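Local coordinates for protein FAD-dependent pyridine nucleotide-disulphide oxidoreductase (Desulfovibrio vulgaris, PDB 3IWA) that probably catalyses the FAD-dependent oxidation of a reduced nicotinamide nucleotide, passing the electrons to a disulphide or another acceptor, at residues A[170-175]-A[342-347]; A[202-207]-A[385-390]; A[210-213]-A[218-221]; A[350-355]-A[418-423]. One frame throughout, in Å; residues are numbered along the deposited sequence.

How the contacts relate
Following the chain from its N terminus, segment 170-175 waits until 342-347 for its partner, so contact 1 closes a loop of 166 residues, from the Rossmann-type helix to the first strand of the dimerisation-domain sheet. Segment 202-207 opens contact 2 within that loop, and contact 3, a short return from 210-213 to 218-221, lies within both loops. Contact 1 closes before contact 4 opens at 350-355; contact 2 closes later, at 385-390, and so crosses both contact 1 and contact 4, which ends at 418-423. Contacts 1 and 2 tie helices 169-182 and 202-214 of a Rossmann-type domain to the antiparallel sheet of the dimerisation domain; contact 3 stays in the former, contact 4 in the latter.

Contact 1. Residues A[170-175]-A[342-347]; sequences IGLEMA and VKLFEG
Glu-173 and Val-342 meet where helix 169-182 of the Rossmann-type domain faces the beta hairpin formed by strands 340-343 and 348-353 of the dimerisation domain. The glutamate chain folds at chi2 (-97°), which swings its carboxylate over to the valine, and OE1 of Glu-173 lies 3.3 Å from CG1 of Val-342. The branched valine, well suited to a strand, thus offers a methyl to both the carboxylate and its stem, with CG of Glu-173 3.8 Å from CG1 of Val-342. OE1 of Glu-173 also stands 3.4 Å from the carbonyl O of Lys-343; both atoms are acceptors, so this approach is probably tolerated rather than attractive. Deeper in, the contact is oily: CD1 of Leu-172 reaches CD2 of Leu-344 at 4.3 Å, and Leu-212 of helix 202-214 packs against both leucines.

The next shell shapes the hairpin turn that carries Leu-344 and Phe-345. Its backbone closes through Leu-344 N, which donates to Gly-347 O at 3.0 Å. The carboxylate of Asp-211 accepts bonds from the amides of Phe-345, Glu-346 and Gly-347, a natural task for a short acidic side chain before a cluster of N-H groups. On the same turn, the long lysine chain curls back, and NZ of Lys-343 donates to Leu-344 O at 2.6 Å, standing 38° above the carbonyl plane.

Contact 2. Residues A[202-207]-A[385-390]; sequences KSLSQM and IMTLQL
Gln-389 starts with CG anti to its own carbonyl carbon (chi1 -60°) and then runs out extended (chi2 -170°), so its amide spans the gap from strand 386-393 of the dimerisation domain's antiparallel sheet to Ser-203 and Leu-204 on helix 202-214. The axes of segments 202-207 and 386-390 run nearly antiparallel, at 158°, and approach to 10.2 Å, a separation that suits a long side chain. OE1 of Gln-389 comes within 2.8 Å of OG of Ser-203, while NE2 of Gln-389 lies 3.7 Å from CB of Leu-204.

The polar ends gather on Ser-201, just before the helix. Its OG is hydrogen-bonded to Leu-204 N, Gln-389 NE2 and Ser-203 OG, so that the start of the helix and the strand glutamine share one hydroxyl. Two residues earlier on the strand, Thr-387 supplies the apolar side of the contact, facing a leucine that also covers Gln-403 and Phe-405 of the neighbouring strand: CG2 of Thr-387 lies 4.4 Å from CD1 of Leu-204.

Contact 3. Residues A[210-213]-A[218-221]; sequences HDLE and VVHT
Near the C-terminal end of helix 202-214 the chain turns back into strand 218-220, bringing the CA atoms of Glu-213 and Val-218 within 5.5 Å and laying Val-219 against Leu-212 and Glu-213. This is the second half of a beta-alpha-beta unit of the Rossmann-type domain: strand 218-220 joins strand 185-189 in the parallel sheet, and the helix covers it.

One methyl carries the packing. With CG1 of Val-219 anti to the backbone N (chi1 -177°), CG2 falls anti to the carbonyl carbon and points at the helix, where it meets CD1 of Leu-212 at 3.9 Å. The two side chains cross at about a right angle. Leucine suits this buried face because it also reaches Val-176 of helix 169-182. Toward solvent, the aliphatic stem of Glu-213 covers the same methyl, its CG 4.2 Å from CG2 of Val-219, while the extended chain carries the charge outward. There OE2 of Glu-213 forms a salt bridge with Arg-209 NE, one turn earlier on the helix; NH1 of that arginine bonds to OG1 of Thr-221. A water completes the seam, donating to OE2 of Glu-213 at 3.1 Å and accepting from the backbone N of Val-219 at 2.8 Å.

Contact 4. Residues A[350-355]-A[418-423]; sequences SGAGLT and AVATML
Beside Ala-420, whose methyl rests on Ala-352, the hydroxyl oxygen OG1 of Thr-421 is held between two carbonyls: it is hydrogen-bonded to O of Ala-418 in the second subunit and, weakly, to O of Asn-417 in its own helix. The exchange is reciprocal, since Ala-418 O in turn bonds to Thr-421 OG1 of the second subunit. Thr-421 faces the partner chain, Leu-423 meets strand 348-353, and Ala-420 touches both that strand and Glu-436 of the second subunit.

The contact with the strand is small and close. CB of Ala-352 touches CB of Ala-420 at 3.7 Å and CD1 of Leu-423, also at 3.7 Å. Small methyls let helix and strand come near: the axes of segments 350-353 and 418-423 approach to 8.3 Å and run almost parallel, 14° apart. Leu-423 holds CG anti to its carbonyl carbon (chi1 -67°), and from there CD1 lies over the backbone, 3.8 Å from C of Ala-352 and 3.9 Å from N of Gly-353. The glycine suits its place twice over, having a phi of 75° and no beta carbon to push against the leucine methyl. Thr-355 caps helix 356-361 through OG1. The whole is an antiparallel sheet covered by a helix that also pairs with its counterpart in the second subunit, as expected of the dimerisation domain of pyridine nucleotide-disulphide oxidoreductases.

Contact 1. Residues A[170-175]-A[342-347]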
loop_
_atom_site.group_PDB
_atom_site.type_symbol
_atom_site.label_atom_id
_atom_site.label_comp_id
_atom_site.label_asym_id
_atom_site.label_seq_id
_atom_site.Cartn_x
_atom_site.Cartn_y
_atom_site.Cartn_z
ATOM N N ILE A 170 20.336 10.135 -4.540
ATOM C CA ILE A 170 21.691 9.890 -4.049
ATOM C C ILE A 170 22.272 11.118 -3.336
ATOM O O ILE A 170 22.725 11.048 -2.190
ATOM C CB ILE A 170 22.612 9.484 -5.224
ATOM C CG1 ILE A 170 22.141 8.143 -5.812
ATOM C CG2 ILE A 170 24.049 9.367 -4.780
ATOM C CD1 ILE A 170 22.298 7.000 -4.885
ATOM N N GLY A 171 22.240 12.253 -4.004
ATOM C CA GLY A 171 22.754 13.478 -3.397
ATOM C C GLY A 171 22.166 13.759 -2.018
ATOM O O GLY A 171 22.885 14.051 -1.063
ATOM N N LEU A 172 20.852 13.666 -1.901
ATOM C CA LEU A 172 20.218 14.048 -0.658
ATOM C C LEU A 172 20.534 13.050 0.425
ATOM O O LEU A 172 20.799 13.445 1.539
ATOM C CB LEU A 172 18.706 14.191 -0.815
ATOM C CG LEU A 172 18.175 15.307 -1.710
ATOM C CD1 LEU A 172 16.757 15.599 -1.248
ATOM C CD2 LEU A 172 19.027 16.532 -1.618
ATOM N N GLU A 173 20.515 11.758 0.106
ATOM C CA GLU A 173 20.885 10.739 1.114
ATOM C C GLU A 173 22.322 10.954 1.616
ATOM O O GLU A 173 22.588 10.781 2.796
ATOM C CB GLU A 173 20.738 9.304 0.577
ATOM C CG GLU A 173 19.331 8.914 0.047
ATOM C CD GLU A 173 18.500 8.162 1.077
ATOM O OE1 GLU A 173 18.171 8.766 2.133
ATOM O OE2 GLU A 173 18.175 6.970 0.828
ATOM N N MET A 174 23.236 11.304 0.704
ATOM C CA MET A 174 24.625 11.572 1.079
ATOM C C MET A 174 24.685 12.849 1.931
ATOM O O MET A 174 25.393 12.881 2.927
ATOM C CB MET A 174 25.543 11.709 -0.146
ATOM C CG MET A 174 25.924 10.397 -0.843
ATOM S SD MET A 174 27.143 9.378 0.005
ATOM C CE MET A 174 27.853 10.525 1.170
ATOM N N ALA A 175 23.940 13.883 1.546
ATOM C CA ALA A 175 23.936 15.139 2.329
ATOM C C ALA A 175 23.670 14.847 3.797
ATOM O O ALA A 175 24.398 15.287 4.686
ATOM C CB ALA A 175 22.887 16.115 1.804
ATOM N N VAL A 342 12.855 8.530 0.410
ATOM C CA VAL A 342 14.045 9.121 1.023
ATOM C C VAL A 342 13.722 9.543 2.464
ATOM O O VAL A 342 12.715 10.214 2.724
ATOM C CB VAL A 342 14.516 10.377 0.286
ATOM C CG1 VAL A 342 15.954 10.616 0.568
ATOM C CG2 VAL A 342 14.354 10.236 -1.178
ATOM N N LYS A 343 14.574 9.149 3.395
ATOM C CA LYS A 343 14.485 9.608 4.762
ATOM C C LYS A 343 15.473 10.770 4.939
ATOM O O LYS A 343 16.655 10.657 4.582
ATOM C CB LYS A 343 14.777 8.451 5.715
ATOM C CG LYS A 343 14.963 8.843 7.193
ATOM C CD LYS A 343 13.694 8.703 8.041
ATOM C CE LYS A 343 13.844 9.429 9.401
ATOM N NZ LYS A 343 14.089 10.910 9.260
ATOM N N LEU A 344 14.950 11.894 5.438
ATOM C CA LEU A 344 15.735 13.114 5.670
ATOM C C LEU A 344 15.924 13.279 7.189
ATOM O O LEU A 344 15.830 12.312 7.930
ATOM C CB LEU A 344 15.094 14.351 4.991
ATOM C CG LEU A 344 14.820 14.255 3.486
ATOM C CD1 LEU A 344 14.057 15.449 2.996
ATOM C CD2 LEU A 344 16.105 14.116 2.732
ATOM N N PHE A 345 16.220 14.472 7.670
ATOM C CA PHE A 345 16.547 14.611 9.091
ATOM C C PHE A 345 15.339 14.294 9.947
ATOM O O PHE A 345 15.396 13.415 10.789
ATOM C CB PHE A 345 17.111 15.988 9.385
ATOM C CG PHE A 345 18.484 16.175 8.831
ATOM C CD1 PHE A 345 19.588 15.766 9.551
ATOM C CD2 PHE A 345 18.665 16.707 7.570
ATOM C CE1 PHE A 345 20.879 15.914 9.033
ATOM C CE2 PHE A 345 19.934 16.868 7.032
ATOM C CZ PHE A 345 21.054 16.474 7.767
ATOM N N GLU A 346 14.237 14.981 9.694
ATOM C CA GLU A 346 12.994 14.773 10.450
ATOM C C GLU A 346 11.856 14.229 9.569
ATOM O O GLU A 346 11.107 13.361 9.993
ATOM C CB GLU A 346 12.572 16.077 11.138
ATOM C CG GLU A 346 13.618 16.627 12.129
ATOM C CD GLU A 346 13.690 18.147 12.100
ATOM O OE1 GLU A 346 12.606 18.785 12.132
ATOM O OE2 GLU A 346 14.815 18.704 12.041
ATOM N N GLY A 347 11.731 14.706 8.344
ATOM C CA GLY A 347 10.686 14.188 7.467
ATOM C C GLY A 347 11.162 13.054 6.589
ATOM O O GLY A 347 12.347 12.759 6.529
#

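Contact 2. Residues A[202-207]-A[385-390]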
loop_
_atom_site.group_PDB
_atom_site.type_symbol
_atom_site.label_atom_id
_atom_site.label_comp_id
_atom_site.label_asym_id
_atom_site.label_seq_id
_atom_site.Cartn_x
_atom_site.Cartn_y
_atom_site.Cartn_z
ATOM N N LYS A 202 7.880 20.892 -7.645
ATOM C CA LYS A 202 8.552 22.086 -7.085
ATOM C C LYS A 202 8.000 22.464 -5.706
ATOM O O LYS A 202 8.752 22.643 -4.747
ATOM C CB LYS A 202 8.411 23.264 -8.058
ATOM C CG LYS A 202 9.457 24.354 -7.859
ATOM C CD LYS A 202 9.503 25.363 -9.010
ATOM C CE LYS A 202 10.200 26.675 -8.548
ATOM N NZ LYS A 202 9.869 27.853 -9.427
ATOM N N SER A 203 6.676 22.504 -5.585
ATOM C CA SER A 203 6.014 22.860 -4.333
ATOM C C SER A 203 6.362 21.882 -3.195
ATOM O O SER A 203 6.674 22.291 -2.058
ATOM C CB SER A 203 4.490 22.966 -4.547
ATOM O OG SER A 203 3.828 21.698 -4.660
ATOM N N LEU A 204 6.349 20.587 -3.506
ATOM C CA LEU A 204 6.710 19.594 -2.508
ATOM C C LEU A 204 8.224 19.604 -2.178
ATOM O O LEU A 204 8.641 19.365 -1.038
ATOM C CB LEU A 204 6.272 18.192 -2.942
ATOM C CG LEU A 204 6.341 17.219 -1.762
ATOM C CD1 LEU A 204 5.437 17.739 -0.603
ATOM C CD2 LEU A 204 5.936 15.838 -2.187
ATOM N N SER A 205 9.046 19.859 -3.174
ATOM C CA SER A 205 10.480 19.886 -2.935
ATOM C C SER A 205 10.883 20.878 -1.854
ATOM O O SER A 205 11.849 20.628 -1.142
ATOM C CB SER A 205 11.230 20.175 -4.205
ATOM O OG SER A 205 11.147 21.540 -4.466
ATOM N N GLN A 206 10.128 21.961 -1.676
ATOM C CA GLN A 206 10.468 22.975 -0.662
ATOM C C GLN A 206 10.384 22.409 0.735
ATOM O O GLN A 206 11.140 22.811 1.630
ATOM C CB GLN A 206 9.523 24.180 -0.684
ATOM C CG GLN A 206 9.296 24.887 -2.001
ATOM C CD GLN A 206 10.552 25.417 -2.644
ATOM O OE1 GLN A 206 11.547 25.741 -1.968
ATOM N NE2 GLN A 206 10.514 25.514 -3.974
ATOM N N MET A 207 9.422 21.526 0.954
ATOM C CA MET A 207 9.344 20.850 2.231
ATOM C C MET A 207 10.648 20.078 2.465
ATOM O O MET A 207 11.219 20.118 3.540
ATOM C CB MET A 207 8.123 19.903 2.299
ATOM C CG MET A 207 6.698 20.564 2.382
ATOM S SD MET A 207 6.530 21.803 3.704
ATOM C CE MET A 207 7.266 23.250 2.994
ATOM N N ILE A 385 1.614 16.473 10.716
ATOM C CA ILE A 385 1.701 16.871 9.305
ATOM C C ILE A 385 1.824 15.710 8.273
ATOM O O ILE A 385 2.737 14.877 8.357
ATOM C CB ILE A 385 2.900 17.804 9.089
ATOM N N MET A 386 0.899 15.657 7.312
ATOM C CA MET A 386 1.071 14.836 6.101
ATOM C C MET A 386 0.517 15.515 4.871
ATOM O O MET A 386 -0.610 15.910 4.892
ATOM C CB MET A 386 0.409 13.448 6.187
ATOM C CG MET A 386 0.942 12.541 5.020
ATOM S SD MET A 386 0.316 10.893 4.841
ATOM C CE MET A 386 0.610 10.303 6.496
ATOM N N THR A 387 1.331 15.607 3.814
ATOM C CA THR A 387 0.919 16.070 2.490
ATOM C C THR A 387 1.048 14.977 1.432
ATOM O O THR A 387 2.092 14.339 1.318
ATOM C CB THR A 387 1.806 17.209 1.991
ATOM O OG1 THR A 387 1.922 18.212 3.003
ATOM C CG2 THR A 387 1.241 17.822 0.703
ATOM N N LEU A 388 -0.021 14.797 0.657
ATOM C CA LEU A 388 -0.026 14.014 -0.560
ATOM C C LEU A 388 -0.304 14.908 -1.750
ATOM O O LEU A 388 -1.149 15.801 -1.675
ATOM C CB LEU A 388 -1.143 12.970 -0.553
ATOM C CG LEU A 388 -1.070 11.821 0.425
ATOM C CD1 LEU A 388 -2.197 10.821 0.080
ATOM C CD2 LEU A 388 0.342 11.178 0.402
ATOM N N GLN A 389 0.337 14.584 -2.869
ATOM C CA GLN A 389 0.043 15.211 -4.129
ATOM C C GLN A 389 -0.222 14.102 -5.136
ATOM O O GLN A 389 0.505 13.114 -5.170
ATOM C CB GLN A 389 1.207 16.121 -4.559
ATOM C CG GLN A 389 1.529 17.274 -3.556
ATOM C CD GLN A 389 2.544 18.336 -4.099
ATOM O OE1 GLN A 389 2.644 19.451 -3.580
ATOM N NE2 GLN A 389 3.279 17.980 -5.115
ATOM N N LEU A 390 -1.277 14.263 -5.928
ATOM C CA LEU A 390 -1.767 13.262 -6.833
ATOM C C LEU A 390 -1.735 13.877 -8.199
ATOM O O LEU A 390 -2.193 15.014 -8.365
ATOM C CB LEU A 390 -3.208 12.871 -6.465
ATOM C CG LEU A 390 -3.834 11.598 -7.054
ATOM C CD1 LEU A 390 -3.188 10.348 -6.410
ATOM C CD2 LEU A 390 -5.422 11.557 -6.864
#

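Contact 3. Residues A[210-213]-A[218-221]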
loop_
_atom_site.group_PDB
_atom_site.type_symbol
_atom_site.label_atom_id
_atom_site.label_comp_id
_atom_site.label_asym_id
_atom_site.label_seq_id
_atom_site.Cartn_x
_atom_site.Cartn_y
_atom_site.Cartn_z
ATOM N N HIS A 210 13.583 22.431 3.168
ATOM C CA HIS A 210 13.588 23.022 4.510
ATOM C C HIS A 210 14.148 22.052 5.505
ATOM O O HIS A 210 14.902 22.455 6.386
ATOM C CB HIS A 210 12.196 23.440 4.985
ATOM C CG HIS A 210 12.163 23.936 6.407
ATOM N ND1 HIS A 210 11.512 23.260 7.420
ATOM C CD2 HIS A 210 12.714 25.035 6.985
ATOM C CE1 HIS A 210 11.640 23.933 8.551
ATOM N NE2 HIS A 210 12.380 25.002 8.318
ATOM N N ASP A 211 13.760 20.783 5.386
ATOM C CA ASP A 211 14.307 19.770 6.247
ATOM C C ASP A 211 15.822 19.851 6.177
ATOM O O ASP A 211 16.471 19.789 7.212
ATOM C CB ASP A 211 13.795 18.368 5.890
ATOM C CG ASP A 211 14.242 17.297 6.904
ATOM O OD1 ASP A 211 15.416 16.888 6.848
ATOM O OD2 ASP A 211 13.445 16.844 7.757
ATOM N N LEU A 212 16.392 20.024 4.982
ATOM C CA LEU A 212 17.855 20.083 4.865
ATOM C C LEU A 212 18.442 21.377 5.487
ATOM O O LEU A 212 19.403 21.327 6.243
ATOM C CB LEU A 212 18.317 19.955 3.411
ATOM C CG LEU A 212 17.940 18.716 2.587
ATOM C CD1 LEU A 212 18.750 18.763 1.331
ATOM C CD2 LEU A 212 18.166 17.397 3.319
ATOM N N GLU A 213 17.868 22.522 5.143
ATOM C CA GLU A 213 18.403 23.794 5.580
ATOM C C GLU A 213 18.305 24.034 7.083
ATOM O O GLU A 213 19.147 24.724 7.653
ATOM C CB GLU A 213 17.721 24.924 4.856
ATOM C CG GLU A 213 18.027 24.942 3.398
ATOM C CD GLU A 213 17.122 25.883 2.658
ATOM O OE1 GLU A 213 15.991 26.096 3.150
ATOM O OE2 GLU A 213 17.536 26.401 1.592
ATOM N N VAL A 218 23.324 23.480 3.572
ATOM C CA VAL A 218 23.032 24.575 2.678
ATOM C C VAL A 218 22.669 24.006 1.317
ATOM O O VAL A 218 23.329 23.059 0.831
ATOM C CB VAL A 218 24.251 25.503 2.538
ATOM C CG1 VAL A 218 23.975 26.631 1.514
ATOM C CG2 VAL A 218 24.641 26.072 3.924
ATOM N N VAL A 219 21.657 24.604 0.682
ATOM C CA VAL A 219 21.207 24.184 -0.643
ATOM C C VAL A 219 21.229 25.304 -1.673
ATOM O O VAL A 219 20.687 26.360 -1.452
ATOM C CB VAL A 219 19.790 23.586 -0.562
ATOM C CG1 VAL A 219 19.346 23.079 -1.928
ATOM C CG2 VAL A 219 19.753 22.469 0.479
ATOM N N HIS A 220 21.839 25.064 -2.818
ATOM C CA HIS A 220 21.803 26.033 -3.894
ATOM C C HIS A 220 21.185 25.355 -5.087
ATOM O O HIS A 220 21.666 24.300 -5.514
ATOM C CB HIS A 220 23.209 26.554 -4.262
ATOM C CG HIS A 220 23.919 27.248 -3.135
ATOM N ND1 HIS A 220 23.469 28.428 -2.585
ATOM C CD2 HIS A 220 25.044 26.920 -2.449
ATOM C CE1 HIS A 220 24.282 28.791 -1.606
ATOM N NE2 HIS A 220 25.245 27.893 -1.504
ATOM N N THR A 221 20.127 25.971 -5.610
ATOM C CA THR A 221 19.459 25.554 -6.841
ATOM C C THR A 221 19.651 26.586 -7.967
ATOM O O THR A 221 20.112 27.707 -7.745
ATOM C CB THR A 221 17.938 25.288 -6.585
ATOM O OG1 THR A 221 17.338 26.403 -5.919
ATOM C CG2 THR A 221 17.757 24.044 -5.713
HETATM O O HOH W 1 20.547 26.992 1.660
#

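Contact 4. Residues A[350-355]-A[418-423]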
loop_
_atom_site.group_PDB
_atom_site.type_symbol
_atom_site.label_atom_id
_atom_site.label_comp_id
_atom_site.label_asym_id
_atom_site.label_seq_id
_atom_site.Cartn_x
_atom_site.Cartn_y
_atom_site.Cartn_z
ATOM N N SER A 350 8.261 10.350 -0.238
ATOM C CA SER A 350 8.044 9.111 -0.979
ATOM C C SER A 350 7.123 9.351 -2.151
ATOM O O SER A 350 6.413 10.325 -2.159
ATOM C CB SER A 350 7.479 8.035 -0.049
ATOM O OG SER A 350 7.485 6.798 -0.718
ATOM N N GLY A 351 7.159 8.475 -3.150
ATOM C CA GLY A 351 6.384 8.661 -4.402
ATOM C C GLY A 351 6.505 7.537 -5.454
ATOM O O GLY A 351 7.161 6.544 -5.241
ATOM N N ALA A 352 5.838 7.704 -6.576
ATOM C CA ALA A 352 5.818 6.720 -7.645
ATOM C C ALA A 352 5.227 7.383 -8.845
ATOM O O ALA A 352 4.387 8.227 -8.693
ATOM C CB ALA A 352 4.998 5.473 -7.278
ATOM N N GLY A 353 5.661 6.986 -10.027
ATOM C CA GLY A 353 5.117 7.514 -11.240
ATOM C C GLY A 353 5.641 8.928 -11.489
ATOM O O GLY A 353 6.705 9.322 -10.988
ATOM N N LEU A 354 4.856 9.692 -12.234
ATOM C CA LEU A 354 5.258 11.018 -12.673
ATOM C C LEU A 354 4.915 12.115 -11.693
ATOM O O LEU A 354 3.904 12.049 -10.991
ATOM C CB LEU A 354 4.589 11.349 -13.990
ATOM C CG LEU A 354 4.750 10.318 -15.085
ATOM C CD1 LEU A 354 3.910 10.703 -16.289
ATOM C CD2 LEU A 354 6.217 10.177 -15.428
ATOM N N THR A 355 5.778 13.122 -11.645
ATOM C CA THR A 355 5.448 14.362 -10.975
ATOM C C THR A 355 4.653 15.179 -11.983
ATOM O O THR A 355 4.645 14.862 -13.134
ATOM C CB THR A 355 6.706 15.166 -10.562
ATOM O OG1 THR A 355 7.360 15.663 -11.740
ATOM C CG2 THR A 355 7.694 14.314 -9.694
ATOM N N ALA A 418 -0.030 1.921 -1.401
ATOM C CA ALA A 418 -1.389 1.591 -1.825
ATOM C C ALA A 418 -1.592 1.979 -3.257
ATOM O O ALA A 418 -2.203 1.229 -4.019
ATOM C CB ALA A 418 -2.445 2.273 -0.939
ATOM N N VAL A 419 -1.140 3.173 -3.610
ATOM C CA VAL A 419 -1.329 3.676 -4.946
ATOM C C VAL A 419 -0.249 3.174 -5.932
ATOM O O VAL A 419 -0.554 2.893 -7.096
ATOM C CB VAL A 419 -1.398 5.228 -4.916
ATOM C CG1 VAL A 419 -1.496 5.765 -6.301
ATOM C CG2 VAL A 419 -2.567 5.716 -3.998
ATOM N N ALA A 420 0.986 3.034 -5.472
ATOM C CA ALA A 420 2.116 2.620 -6.343
ATOM C C ALA A 420 1.879 1.274 -7.032
ATOM O O ALA A 420 2.160 1.103 -8.242
ATOM C CB ALA A 420 3.454 2.593 -5.536
ATOM N N THR A 421 1.357 0.308 -6.273
ATOM C CA THR A 421 1.050 -0.991 -6.843
ATOM C C THR A 421 -0.176 -0.967 -7.759
ATOM O O THR A 421 -0.400 -1.911 -8.527
ATOM C CB THR A 421 0.848 -2.051 -5.766
ATOM O OG1 THR A 421 -0.275 -1.702 -4.918
ATOM C CG2 THR A 421 2.136 -2.186 -4.937
ATOM N N MET A 422 -0.946 0.119 -7.701
ATOM C CA MET A 422 -2.077 0.296 -8.590
ATOM C C MET A 422 -1.641 0.933 -9.917
ATOM O O MET A 422 -2.332 0.747 -10.915
ATOM C CB MET A 422 -3.178 1.197 -7.951
ATOM C CG MET A 422 -3.684 0.865 -6.501
ATOM S SD MET A 422 -4.914 2.031 -5.754
ATOM C CE MET A 422 -6.008 1.915 -7.129
ATOM N N LEU A 423 -0.554 1.731 -9.938
ATOM C CA LEU A 423 -0.275 2.592 -11.131
ATOM C C LEU A 423 -0.192 1.830 -12.441
ATOM O O LEU A 423 -0.746 2.272 -13.431
ATOM C CB LEU A 423 0.978 3.450 -10.975
ATOM C CG LEU A 423 0.872 4.532 -9.895
ATOM C CD1 LEU A 423 2.216 5.276 -9.726
ATOM C CD2 LEU A 423 -0.252 5.495 -10.191
#